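Local atomic coordinates of carbohydrate deacetylase Agd3 (Neosartorya fumigata, PDB entry 6NWZ), a protein that probably removes acetyl groups from N-acetylated sugars of the fungal exopolysaccharide galactosaminogalactan, a deacetylation required for biofilm formation by Aspergillus fumigatus. Residues 405-410 and 445-450. Numbering follows the deposited sequence.
Sequences KEISFN and QAWWDN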
ATOM      1  N   LYS A 405     -18.436 -18.626  20.204  1.00 57.59           N
ATOM      2  CA  LYS A 405     -17.412 -19.499  20.757  1.00 53.46           C
ATOM      3  C   LYS A 405     -16.141 -19.488  19.915  1.00 57.40           C
ATOM      4  O   LYS A 405     -15.043 -19.645  20.459  1.00 48.17           O
ATOM      5  CB  LYS A 405     -17.962 -20.920  20.901  1.00 48.29           C
ATOM      6  CG  LYS A 405     -19.099 -21.020  21.912  1.00 48.46           C
ATOM      7  CD  LYS A 405     -19.455 -22.460  22.242  1.00 51.87           C
ATOM      8  CE  LYS A 405     -20.290 -23.100  21.144  1.00 61.88           C
ATOM      9  NZ  LYS A 405     -21.641 -22.486  21.006  1.00 58.74           N
ATOM     10  N   GLU A 406     -16.264 -19.287  18.599  1.00 54.70           N
ATOM     11  CA  GLU A 406     -15.077 -19.187  17.753  1.00 49.80           C
ATOM     12  C   GLU A 406     -14.161 -18.058  18.212  1.00 48.40           C
ATOM     13  O   GLU A 406     -12.933 -18.184  18.159  1.00 49.25           O
ATOM     14  CB  GLU A 406     -15.485 -18.980  16.295  1.00 53.47           C
ATOM     15  CG  GLU A 406     -16.031 -20.217  15.611  1.00 52.60           C
ATOM     16  CD  GLU A 406     -14.966 -21.267  15.377  1.00 56.76           C
ATOM     17  OE1 GLU A 406     -15.242 -22.459  15.634  1.00 56.45           O
ATOM     18  OE2 GLU A 406     -13.855 -20.896  14.939  1.00 54.45           O
ATOM     19  N   ILE A 407     -14.740 -16.951  18.665  1.00 51.55           N
ATOM     20  CA  ILE A 407     -13.963 -15.800  19.119  1.00 46.75           C
ATOM     21  C   ILE A 407     -13.540 -15.954  20.575  1.00 50.61           C
ATOM     22  O   ILE A 407     -12.359 -15.831  20.907  1.00 49.69           O
ATOM     23  CB  ILE A 407     -14.770 -14.501  18.908  1.00 39.86           C
ATOM     24  CG1 ILE A 407     -15.169 -14.343  17.441  1.00 39.71           C
ATOM     25  CG2 ILE A 407     -13.976 -13.293  19.382  1.00 39.03           C
ATOM     26  CD1 ILE A 407     -13.989 -14.271  16.498  1.00 38.05           C
ATOM     27  N   SER A 408     -14.497 -16.234  21.463  1.00 54.19           N
ATOM     28  CA  SER A 408     -14.207 -16.229  22.894  1.00 52.32           C
ATOM     29  C   SER A 408     -13.227 -17.332  23.281  1.00 56.27           C
ATOM     30  O   SER A 408     -12.345 -17.115  24.122  1.00 55.33           O
ATOM     31  CB  SER A 408     -15.507 -16.358  23.682  1.00 46.96           C
ATOM     32  OG  SER A 408     -16.344 -17.348  23.111  1.00 72.85           O
ATOM     33  N   PHE A 409     -13.368 -18.524  22.697  1.00 48.38           N
ATOM     34  CA  PHE A 409     -12.448 -19.608  23.028  1.00 48.13           C
ATOM     35  C   PHE A 409     -11.022 -19.251  22.640  1.00 48.71           C
ATOM     36  O   PHE A 409     -10.083 -19.475  23.411  1.00 52.94           O
ATOM     37  CB  PHE A 409     -12.876 -20.902  22.335  1.00 50.17           C
ATOM     38  CG  PHE A 409     -13.888 -21.704  23.103  1.00 49.20           C
ATOM     39  CD1 PHE A 409     -15.109 -21.154  23.458  1.00 44.94           C
ATOM     40  CD2 PHE A 409     -13.626 -23.021  23.450  1.00 59.64           C
ATOM     41  CE1 PHE A 409     -16.043 -21.899  24.155  1.00 58.20           C
ATOM     42  CE2 PHE A 409     -14.558 -23.772  24.148  1.00 45.75           C
ATOM     43  CZ  PHE A 409     -15.767 -23.210  24.499  1.00 50.23           C
ATOM     44  N   ASN A 410     -10.840 -18.692  21.444  1.00 45.84           N
ATOM     45  CA  ASN A 410      -9.503 -18.313  21.016  1.00 36.31           C
ATOM     46  C   ASN A 410      -8.954 -17.170  21.861  1.00 40.74           C
ATOM     47  O   ASN A 410      -7.736 -17.069  22.044  1.00 42.53           O
ATOM     48  CB  ASN A 410      -9.516 -17.936  19.536  1.00 34.66           C
ATOM     49  CG  ASN A 410      -8.240 -18.328  18.824  1.00 41.47           C
ATOM     50  OD1 ASN A 410      -7.697 -19.413  19.046  1.00 44.19           O
ATOM     51  ND2 ASN A 410      -7.747 -17.444  17.965  1.00 41.79           N
ATOM     52  N   GLN A 445     -21.998  -9.704  14.688  1.00 68.50           N
ATOM     53  CA  GLN A 445     -22.428  -9.347  16.036  1.00 68.00           C
ATOM     54  C   GLN A 445     -21.694 -10.178  17.082  1.00 63.58           C
ATOM     55  O   GLN A 445     -21.349  -9.670  18.156  1.00 65.48           O
ATOM     56  CB  GLN A 445     -23.941  -9.525  16.169  1.00 74.76           C
ATOM     57  CG  GLN A 445     -24.519  -9.037  17.491  1.00 64.76           C
ATOM     58  CD  GLN A 445     -24.538  -7.524  17.602  1.00 65.02           C
ATOM     59  OE1 GLN A 445     -25.145  -6.836  16.782  1.00 65.86           O
ATOM     60  NE2 GLN A 445     -23.868  -6.999  18.621  1.00 64.78           N
ATOM     61  N   ALA A 446     -21.448 -11.458  16.790  1.00 67.33           N
ATOM     62  CA  ALA A 446     -20.667 -12.285  17.704  1.00 64.33           C
ATOM     63  C   ALA A 446     -19.256 -11.737  17.867  1.00 60.26           C
ATOM     64  O   ALA A 446     -18.708 -11.740  18.976  1.00 63.90           O
ATOM     65  CB  ALA A 446     -20.633 -13.730  17.209  1.00 67.47           C
ATOM     66  N   TRP A 447     -18.649 -11.264  16.773  1.00 52.53           N
ATOM     67  CA  TRP A 447     -17.373 -10.562  16.886  1.00 50.31           C
ATOM     68  C   TRP A 447     -17.512  -9.344  17.785  1.00 55.95           C
ATOM     69  O   TRP A 447     -16.716  -9.142  18.707  1.00 65.55           O
ATOM     70  CB  TRP A 447     -16.863 -10.116  15.511  1.00 51.94           C
ATOM     71  CG  TRP A 447     -16.710 -11.174  14.462  1.00 54.77           C
ATOM     72  CD1 TRP A 447     -17.012 -12.499  14.570  1.00 48.47           C
ATOM     73  CD2 TRP A 447     -16.212 -10.982  13.130  1.00 47.06           C
ATOM     74  NE1 TRP A 447     -16.739 -13.143  13.388  1.00 50.82           N
ATOM     75  CE2 TRP A 447     -16.246 -12.234  12.489  1.00 46.13           C
ATOM     76  CE3 TRP A 447     -15.744  -9.872  12.420  1.00 44.98           C
ATOM     77  CZ2 TRP A 447     -15.828 -12.408  11.172  1.00 52.75           C
ATOM     78  CZ3 TRP A 447     -15.330 -10.046  11.114  1.00 43.73           C
ATOM     79  CH2 TRP A 447     -15.375 -11.303  10.503  1.00 47.94           C
ATOM     80  N   TRP A 448     -18.526  -8.517  17.521  1.00 52.88           N
ATOM     81  CA  TRP A 448     -18.666  -7.257  18.238  1.00 53.83           C
ATOM     82  C   TRP A 448     -18.986  -7.475  19.708  1.00 55.58           C
ATOM     83  O   TRP A 448     -18.588  -6.666  20.553  1.00 55.76           O
ATOM     84  CB  TRP A 448     -19.750  -6.403  17.581  1.00 63.78           C
ATOM     85  CG  TRP A 448     -19.824  -5.010  18.123  1.00 61.10           C
ATOM     86  CD1 TRP A 448     -20.394  -4.612  19.300  1.00 58.54           C
ATOM     87  CD2 TRP A 448     -19.312  -3.825  17.508  1.00 55.23           C
ATOM     88  NE1 TRP A 448     -20.263  -3.256  19.456  1.00 58.88           N
ATOM     89  CE2 TRP A 448     -19.604  -2.747  18.368  1.00 59.77           C
ATOM     90  CE3 TRP A 448     -18.634  -3.570  16.311  1.00 53.12           C
ATOM     91  CZ2 TRP A 448     -19.242  -1.435  18.069  1.00 64.17           C
ATOM     92  CZ3 TRP A 448     -18.276  -2.270  16.016  1.00 52.65           C
ATOM     93  CH2 TRP A 448     -18.582  -1.217  16.891  1.00 64.03           C
ATOM     94  N   ASP A 449     -19.715  -8.544  20.035  1.00 57.03           N
ATOM     95  CA  ASP A 449     -20.033  -8.807  21.433  1.00 58.79           C
ATOM     96  C   ASP A 449     -18.793  -9.191  22.229  1.00 57.16           C
ATOM     97  O   ASP A 449     -18.783  -9.043  23.455  1.00 58.33           O
ATOM     98  CB  ASP A 449     -21.115  -9.881  21.525  1.00 63.34           C
ATOM     99  CG  ASP A 449     -22.462  -9.394  21.006  1.00 69.51           C
ATOM    100  OD1 ASP A 449     -22.578  -8.193  20.675  1.00 63.23           O
ATOM    101  OD2 ASP A 449     -23.406 -10.209  20.932  1.00 72.12           O
ATOM    102  N   ASN A 450     -17.750  -9.674  21.561  1.00 60.87           N
ATOM    103  CA  ASN A 450     -16.418  -9.711  22.137  1.00 57.47           C
ATOM    104  C   ASN A 450     -15.670  -8.454  21.688  1.00 64.57           C
ATOM    105  O   ASN A 450     -16.209  -7.605  20.977  1.00 76.73           O
ATOM    106  CB  ASN A 450     -15.705 -11.002  21.742  1.00 52.75           C
ATOM    107  CG  ASN A 450     -16.474 -12.244  22.174  1.00 62.47           C
ATOM    108  OD1 ASN A 450     -16.301 -12.742  23.288  1.00 66.77           O
ATOM    109  ND2 ASN A 450     -17.335 -12.745  21.293  1.00 53.53           N
TER
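I407 reaches from helix 400-417 toward helix 441-449 and divides its two branches between W447 and N450. Its CG1 lies 3.9 Å from W447 CD1, a carbon of the five-membered ring approached obliquely, with I407 CD1 4.0 Å from the same carbon; the two side chains cross at about a right angle. The other branch, CG2, stands anti to the backbone N (chi1 of CG1 -57°) and rests on N450, 3.7 Å from its CB. I430 of strand 429-430 touches both I407 and W447, so a small apolar cluster forms between the helices, while the indole's NE1 is hydrogen-bonded to Q395 OE1.

Both helices belong to the deacetylase domain, where strands 252-257, 300-304, 384-387 and 424-426 run parallel and helix 400-417 leads from 384-387 towards 424-426, consistent with the barrel-like (beta/alpha) fold of polysaccharide deacetylases. The side chain of I407 is about 9 Å from that of zinc ligand H388, so the contact lies near the metal site but adds no ligand to it.

One residue on, S408 places CB 3.7 Å from N450 OD1, a plain van der Waals approach; its hydroxyl is hydrogen-bonded back to F404 O. The N450 amide is held at both ends: ND2 donates to A446 O at 2.9 Å, 20° off the carbonyl plane, which folds the side chain back onto a carbonyl four residues earlier, and OD1 accepts from Q411 NE2 of helix 400-417.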